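PDB 4MX6: TRAP-type C4-dicarboxylate:H+ symport system substrate-binding component DctP, which binds succinate and probably delivers C4-dicarboxylates in the periplasm to a TRAP-type proton symport system. Local coordinates for residues F115-L120 / D329-A334. Residues are numbered along the deposited sequence; the frame is centred on the assembly and turned at random. Where two conformers were deposited one is given.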
loop_
_atom_site.group_PDB
_atom_site.type_symbol
_atom_site.label_atom_id
_atom_site.label_comp_id
_atom_site.label_asym_id
_atom_site.label_seq_id
_atom_site.Cartn_x
_atom_site.Cartn_y
_atom_site.Cartn_z
ATOM N N PHE A 115 -10.380 -0.737 2.534
ATOM C CA PHE A 115 -9.052 -0.804 3.115
ATOM C C PHE A 115 -8.481 0.554 3.522
ATOM O O PHE A 115 -7.564 0.607 4.337
ATOM C CB PHE A 115 -8.091 -1.505 2.154
ATOM C CG PHE A 115 -8.234 -3.003 2.130
ATOM C CD1 PHE A 115 -7.765 -3.772 3.188
ATOM C CD2 PHE A 115 -8.799 -3.644 1.031
ATOM C CE1 PHE A 115 -7.869 -5.145 3.152
ATOM C CE2 PHE A 115 -8.901 -5.023 0.994
ATOM C CZ PHE A 115 -8.433 -5.773 2.058
ATOM N N ASP A 116 -8.993 1.637 2.938
ATOM C CA ASP A 116 -8.494 2.980 3.209
ATOM C C ASP A 116 -9.156 3.639 4.415
ATOM O O ASP A 116 -8.743 4.713 4.824
ATOM C CB ASP A 116 -8.739 3.875 1.997
ATOM C CG ASP A 116 -7.749 3.655 0.875
ATOM O OD1 ASP A 116 -6.722 2.993 1.120
ATOM O OD2 ASP A 116 -8.000 4.168 -0.244
ATOM N N LEU A 117 -10.219 3.047 4.952
ATOM C CA LEU A 117 -10.969 3.730 6.014
ATOM C C LEU A 117 -10.092 3.960 7.254
ATOM O O LEU A 117 -9.431 3.039 7.740
ATOM C CB LEU A 117 -12.238 2.955 6.375
ATOM C CG LEU A 117 -13.298 2.902 5.269
ATOM C CD1 LEU A 117 -14.465 2.038 5.696
ATOM C CD2 LEU A 117 -13.794 4.292 4.888
ATOM N N PRO A 118 -10.087 5.191 7.774
ATOM C CA PRO A 118 -9.164 5.487 8.870
ATOM C C PRO A 118 -9.543 4.787 10.173
ATOM O O PRO A 118 -10.703 4.807 10.585
ATOM C CB PRO A 118 -9.256 7.009 8.996
ATOM C CG PRO A 118 -10.580 7.376 8.335
ATOM C CD PRO A 118 -10.733 6.402 7.233
ATOM N N PHE A 119 -8.552 4.174 10.800
ATOM C CA PHE A 119 -8.691 3.464 12.067
ATOM C C PHE A 119 -9.650 2.261 11.988
ATOM O O PHE A 119 -10.139 1.779 13.007
ATOM C CB PHE A 119 -9.102 4.416 13.202
ATOM C CG PHE A 119 -8.076 5.484 13.493
ATOM C CD1 PHE A 119 -6.931 5.188 14.205
ATOM C CD2 PHE A 119 -8.264 6.782 13.055
ATOM C CE1 PHE A 119 -5.992 6.179 14.467
ATOM C CE2 PHE A 119 -7.325 7.762 13.317
ATOM C CZ PHE A 119 -6.195 7.456 14.028
ATOM N N LEU A 120 -9.877 1.732 10.793
ATOM C CA LEU A 120 -10.701 0.535 10.663
ATOM C C LEU A 120 -10.040 -0.683 11.313
ATOM O O LEU A 120 -10.687 -1.435 12.050
ATOM C CB LEU A 120 -11.004 0.265 9.191
ATOM C CG LEU A 120 -11.862 -0.968 8.895
ATOM C CD1 LEU A 120 -13.206 -0.924 9.620
ATOM C CD2 LEU A 120 -12.051 -1.080 7.384
ATOM N N ASP A 329 -22.082 -4.262 5.348
ATOM C CA ASP A 329 -21.720 -5.627 5.716
ATOM C C ASP A 329 -20.202 -5.824 5.683
ATOM O O ASP A 329 -19.641 -6.508 6.536
ATOM C CB ASP A 329 -22.393 -6.651 4.778
ATOM C CG ASP A 329 -23.919 -6.641 4.862
ATOM O OD1 ASP A 329 -24.479 -6.051 5.808
ATOM O OD2 ASP A 329 -24.564 -7.252 3.974
ATOM N N VAL A 330 -19.540 -5.232 4.692
ATOM C CA VAL A 330 -18.097 -5.387 4.548
ATOM C C VAL A 330 -17.374 -4.623 5.657
ATOM O O VAL A 330 -16.402 -5.125 6.227
ATOM C CB VAL A 330 -17.604 -4.959 3.151
ATOM C CG1 VAL A 330 -16.102 -5.179 3.028
ATOM C CG2 VAL A 330 -18.339 -5.741 2.082
ATOM N N ILE A 331 -17.838 -3.416 5.975
ATOM C CA ILE A 331 -17.273 -2.656 7.087
ATOM C C ILE A 331 -17.406 -3.468 8.371
ATOM O O ILE A 331 -16.460 -3.560 9.150
ATOM C CB ILE A 331 -17.931 -1.264 7.227
ATOM C CG1 ILE A 331 -17.521 -0.380 6.051
ATOM C CG2 ILE A 331 -17.549 -0.609 8.555
ATOM C CD1 ILE A 331 -18.277 0.916 5.968
ATOM N N GLU A 332 -18.569 -4.080 8.577
ATOM C CA GLU A 332 -18.805 -4.861 9.789
ATOM C C GLU A 332 -17.904 -6.089 9.868
ATOM O O GLU A 332 -17.440 -6.457 10.948
ATOM C CB GLU A 332 -20.275 -5.251 9.901
ATOM C CG GLU A 332 -21.125 -4.077 10.325
ATOM C CD GLU A 332 -22.592 -4.405 10.445
ATOM O OE1 GLU A 332 -23.006 -5.503 10.027
ATOM O OE2 GLU A 332 -23.341 -3.557 10.974
ATOM N N ALA A 333 -17.637 -6.714 8.731
ATOM C CA ALA A 333 -16.705 -7.836 8.698
ATOM C C ALA A 333 -15.292 -7.379 9.064
ATOM O O ALA A 333 -14.579 -8.082 9.779
ATOM C CB ALA A 333 -16.716 -8.518 7.329
ATOM N N ALA A 334 -14.892 -6.203 8.591
ATOM C CA ALA A 334 -13.581 -5.670 8.921
ATOM C C ALA A 334 -13.502 -5.322 10.407
ATOM O O ALA A 334 -12.513 -5.625 11.078
ATOM C CB ALA A 334 -13.270 -4.447 8.067
#
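Leu120 and Ala334 meet where a turn in the chain faces one side of a helix, in a purely apolar contact with no hydrogen bond between 115-120 and 329-334. The isopropyl fork of Leu120 lies against the Ala334 methyl with CG and both branches: CD2 lies 3.6 Å, CG 3.8 Å and CD1 3.9 Å from Ala334 CB. With CG anti to the backbone N (chi1 180°), the fork of Leu120 is carried out to the helix, and its CD1 also passes 4.2 Å from the carbonyl O of Ile331.

One turn back along the helix, Ile331 is crossed by Leu117 at about a right angle. Leu117 touches with a single branch, CD1, which rests 3.9 Å from Ile331 CG1 and almost as near to the CD1 end of that side chain. The type II beta turn from Leu117 to Leu120 sends both leucines to the same helix, while Pro118 and Phe119 between them pack on helix 305-326. Nearby, Asn338 binds the carbonyl of Leu120, and Phe130 of helix 124-132 also touches Ala334. The result is an apolar loop-to-helix contact, pairing i and i+3 residues of a beta turn with i and i+3 residues of the C-terminal helix 328-337 in this family 7 solute-binding protein.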